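Local atomic coordinates of tRNA (guanine-N(1)-)-methyltransferase (Corynebacterium diphtheriae, PDB entry 7KFF), a protein that transfers a methyl group from S-adenosylmethionine to N1 of guanosine 37 in tRNA, as a member of the knotted SPOUT family of methyltransferases. Residues A[251-254]-A[255-258]; A[262-265]-A[266-270]. All blocks are in the same frame, centred on the assembly; numbering follows the deposited sequence.

Contact 1. Residues A[251-254]-A[255-258]; sequences PEVL and TSGN
Thr255 and Ser256 each send a backbone N back three residues, Thr255 N to Glu252 O (3.0 Å) and Ser256 N to Val253 O (3.1 Å), so the backbone coils as a short 3-10 segment that leaves into an ST turn just before helix 259-277. Each carbonyl also takes the hydroxyl of the residue whose amide it already holds. Ser256 OG donates to Val253 O at 2.7 Å, in the carbonyl plane and on a lone pair, while the amide N of the same serine lies well above that plane. Glu252 O is gripped likewise by the amide and by OG1 of Thr255, the hydroxyl lying 17° from the carbonyl plane. Both hydroxyls can fold back in this way because they sit between their own N and carbonyl carbon (chi1 71° in Ser256, and much the same in Thr255), which suits small beta-hydroxy residues at the end of a tight coil. One water bridges two more backbone groups, donating to Leu254 O at 2.7 Å and accepting from Gly257 N at 2.8 Å. Gly257, with phi 69°, makes the bend in a conformation that a residue without a side chain adopts easily. Asn258 then stands at the N-cap, where its OD1 receives the amide of Lys261. Val253 and Leu254 rest their apolar side chains on the following helix; Leu254 and Thr255 pack on Phe69 of the second subunit. Ser256 OG works in both directions, since besides donating to Val253 O it accepts Asn258 N at 3.1 Å and so closes the ST turn.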
# COMPACT_ATOMS: atom_id res chain seq x y z
N PRO A 251 -25.17 -15.32 -10.58
CA PRO A 251 -25.10 -16.75 -10.89
C PRO A 251 -26.23 -17.53 -10.23
O PRO A 251 -26.48 -17.40 -9.03
CB PRO A 251 -23.73 -17.16 -10.34
CG PRO A 251 -22.92 -15.91 -10.44
CD PRO A 251 -23.87 -14.78 -10.13
N GLU A 252 -26.91 -18.35 -11.03
CA GLU A 252 -28.13 -18.98 -10.55
C GLU A 252 -27.87 -19.90 -9.37
O GLU A 252 -28.74 -20.06 -8.51
CB GLU A 252 -28.82 -19.73 -11.70
CG GLU A 252 -30.22 -20.16 -11.37
CD GLU A 252 -31.06 -20.43 -12.61
OE1 GLU A 252 -30.65 -19.99 -13.71
OE2 GLU A 252 -32.12 -21.08 -12.48
N VAL A 253 -26.69 -20.50 -9.29
CA VAL A 253 -26.40 -21.37 -8.14
C VAL A 253 -26.58 -20.61 -6.83
O VAL A 253 -26.98 -21.20 -5.82
CB VAL A 253 -24.99 -21.98 -8.26
CG1 VAL A 253 -23.91 -20.91 -8.24
CG2 VAL A 253 -24.75 -23.00 -7.13
N LEU A 254 -26.29 -19.31 -6.82
CA LEU A 254 -26.37 -18.56 -5.57
C LEU A 254 -27.79 -18.39 -5.07
O LEU A 254 -27.98 -18.07 -3.89
CB LEU A 254 -25.70 -17.19 -5.73
CG LEU A 254 -24.21 -17.26 -6.06
CD1 LEU A 254 -23.63 -15.85 -6.21
CD2 LEU A 254 -23.44 -18.06 -5.00
N THR A 255 -28.79 -18.60 -5.92
CA THR A 255 -30.19 -18.53 -5.51
C THR A 255 -30.82 -19.91 -5.36
O THR A 255 -32.05 -20.02 -5.23
CB THR A 255 -31.00 -17.69 -6.50
OG1 THR A 255 -31.02 -18.34 -7.77
CG2 THR A 255 -30.38 -16.31 -6.67
N SER A 256 -30.00 -20.96 -5.37
CA SER A 256 -30.51 -22.33 -5.34
C SER A 256 -30.77 -22.83 -3.93
O SER A 256 -31.49 -23.81 -3.76
CB SER A 256 -29.49 -23.27 -5.98
OG SER A 256 -28.35 -23.43 -5.14
N GLY A 257 -30.20 -22.18 -2.91
CA GLY A 257 -30.29 -22.67 -1.56
C GLY A 257 -29.52 -23.94 -1.29
O GLY A 257 -29.60 -24.47 -0.17
N ASN A 258 -28.79 -24.46 -2.28
CA ASN A 258 -28.02 -25.70 -2.13
C ASN A 258 -26.64 -25.33 -1.64
O ASN A 258 -25.79 -24.86 -2.40
CB ASN A 258 -27.95 -26.45 -3.46
CG ASN A 258 -27.19 -27.76 -3.34
OD1 ASN A 258 -26.27 -27.90 -2.54
ND2 ASN A 258 -27.58 -28.74 -4.15
O HOH W 1 -29.29 -19.65 -2.06

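Contact 2. Residues A[262-265]-A[266-270]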
# COMPACT_ATOMS: atom_id res chain seq x y z
N ILE A 262 -23.23 -24.24 -3.76
CA ILE A 262 -22.76 -22.87 -3.59
C ILE A 262 -21.31 -22.87 -3.12
O ILE A 262 -20.49 -22.08 -3.60
CB ILE A 262 -23.68 -22.09 -2.63
CG1 ILE A 262 -25.03 -21.85 -3.31
CG2 ILE A 262 -23.01 -20.79 -2.19
CD1 ILE A 262 -26.14 -21.47 -2.34
N GLU A 263 -20.97 -23.76 -2.19
CA GLU A 263 -19.61 -23.81 -1.69
C GLU A 263 -18.64 -24.23 -2.78
O GLU A 263 -17.53 -23.69 -2.89
CB GLU A 263 -19.52 -24.73 -0.47
CG GLU A 263 -18.42 -24.33 0.52
CD GLU A 263 -18.46 -22.84 0.88
OE1 GLU A 263 -19.57 -22.28 1.01
OE2 GLU A 263 -17.38 -22.23 0.99
N ARG A 264 -19.04 -25.19 -3.63
CA ARG A 264 -18.17 -25.56 -4.74
C ARG A 264 -18.00 -24.41 -5.73
O ARG A 264 -16.89 -24.17 -6.22
CB ARG A 264 -18.71 -26.80 -5.47
CG ARG A 264 -17.85 -27.23 -6.66
CD ARG A 264 -16.42 -27.58 -6.25
NE ARG A 264 -15.50 -27.63 -7.38
CZ ARG A 264 -14.18 -27.73 -7.28
NH1 ARG A 264 -13.61 -27.79 -6.08
NH2 ARG A 264 -13.43 -27.76 -8.37
N TRP A 265 -19.09 -23.69 -6.02
CA TRP A 265 -19.00 -22.53 -6.89
C TRP A 265 -18.02 -21.51 -6.34
O TRP A 265 -17.20 -20.95 -7.09
CB TRP A 265 -20.39 -21.91 -7.08
CG TRP A 265 -20.39 -20.62 -7.89
CD1 TRP A 265 -20.54 -20.50 -9.24
CD2 TRP A 265 -20.24 -19.29 -7.38
NE1 TRP A 265 -20.48 -19.18 -9.61
CE2 TRP A 265 -20.30 -18.42 -8.48
CE3 TRP A 265 -20.05 -18.76 -6.10
CZ2 TRP A 265 -20.18 -17.04 -8.35
CZ3 TRP A 265 -19.94 -17.38 -5.97
CH2 TRP A 265 -19.99 -16.54 -7.09
N ARG A 266 -18.06 -21.26 -5.03
CA ARG A 266 -17.15 -20.29 -4.45
C ARG A 266 -15.70 -20.73 -4.64
O ARG A 266 -14.83 -19.91 -4.95
CB ARG A 266 -17.44 -20.09 -2.96
CG ARG A 266 -18.79 -19.47 -2.61
CD ARG A 266 -18.72 -18.88 -1.21
NE ARG A 266 -19.87 -19.15 -0.35
CZ ARG A 266 -20.94 -18.37 -0.25
NH1 ARG A 266 -21.92 -18.70 0.58
NH2 ARG A 266 -21.05 -17.27 -0.98
N ARG A 267 -15.43 -22.02 -4.47
CA ARG A 267 -14.07 -22.53 -4.67
C ARG A 267 -13.65 -22.38 -6.13
O ARG A 267 -12.54 -21.90 -6.42
CB ARG A 267 -13.99 -23.98 -4.24
CG ARG A 267 -12.67 -24.65 -4.51
CD ARG A 267 -11.72 -24.41 -3.39
NE ARG A 267 -10.44 -25.07 -3.62
CZ ARG A 267 -9.35 -24.82 -2.91
NH1 ARG A 267 -9.40 -23.92 -1.93
NH2 ARG A 267 -8.22 -25.44 -3.19
N GLU A 268 -14.52 -22.76 -7.06
CA GLU A 268 -14.20 -22.59 -8.48
C GLU A 268 -13.88 -21.14 -8.80
O GLU A 268 -12.91 -20.84 -9.50
CB GLU A 268 -15.36 -23.09 -9.34
CG GLU A 268 -15.55 -24.60 -9.29
CD GLU A 268 -16.81 -25.06 -10.02
OE1 GLU A 268 -17.64 -24.21 -10.42
OE2 GLU A 268 -16.98 -26.28 -10.18
N GLN A 269 -14.70 -20.22 -8.31
CA GLN A 269 -14.49 -18.82 -8.65
C GLN A 269 -13.20 -18.28 -8.06
O GLN A 269 -12.57 -17.40 -8.65
CB GLN A 269 -15.68 -18.00 -8.16
CG GLN A 269 -16.95 -18.27 -8.93
CD GLN A 269 -16.83 -17.87 -10.38
OE1 GLN A 269 -16.46 -16.73 -10.69
NE2 GLN A 269 -17.12 -18.79 -11.28
N SER A 270 -12.80 -18.80 -6.90
CA SER A 270 -11.50 -18.45 -6.32
C SER A 270 -10.36 -19.01 -7.16
O SER A 270 -9.38 -18.30 -7.45
CB SER A 270 -11.47 -18.93 -4.88
OG SER A 270 -10.21 -18.79 -4.30
O HOH W 2 -15.22 -28.18 -10.60
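Over one face of the Trp265 indole lies Gln269 CG, and over one face of the Arg266 guanidinium lies Ile262 CG2, with Glu263 OE1 in plane at that guanidinium's edge; all are pairs three or four residues apart on the alpha-helix 259-277. The glutamine methylene makes a CH-pi contact, 3.6 Å from the centroid of the six-membered ring. The bend at chi2 (-64°) swings the Gln269 amide back alongside the indole, and the amide plane ends up 15° from that of the ring, so a long flexible residue can follow a flat aromatic surface. Arg266 offers both apolar and charged surface: its CZ is 3.7 Å from Ile262 CG2, while its NE forms a weak, salt-bridged hydrogen bond to Glu263 OE1. Phe69 of the second subunit also packs on this arginine, whose NH1 makes weak hydrogen bonds to Gly70 O and Gly71 O there.

A water links Arg264 and Glu268, accepting from Arg264 NH2 at 2.9 Å and donating to Glu268 OE2 at 2.6 Å. The stronger partner of Arg264 is Asp291, which also binds Arg267, so one aspartate ties two arginines three residues apart, about one turn of the helix, to helix 289-299. The Arg264 guanidinium stands nearly perpendicular to the Glu268 carboxylate, their planes 86° apart, and the hydrogen bond of their salt bridge, NE to OE2, is weak at 3.4 Å.

Contact 1 comes first along the chain, in the loop between strand 248-249 and helix 259-277, and contact 2 lies on that helix; their centres are about 11 Å apart, on the same side of the chain's centre. Trp265 joins them: Pro251 CG reaches its CZ2 at 3.6 Å, Val253 CG1 its CD1 at 3.5 Å and Leu254 CD2 its CE3 at 3.6 Å. The loop thus folds back onto the helix it introduces. Both contacts belong to the part of the chain that follows the six-stranded parallel sheet, and both touch the second subunit, so this region takes part in the dimer interface.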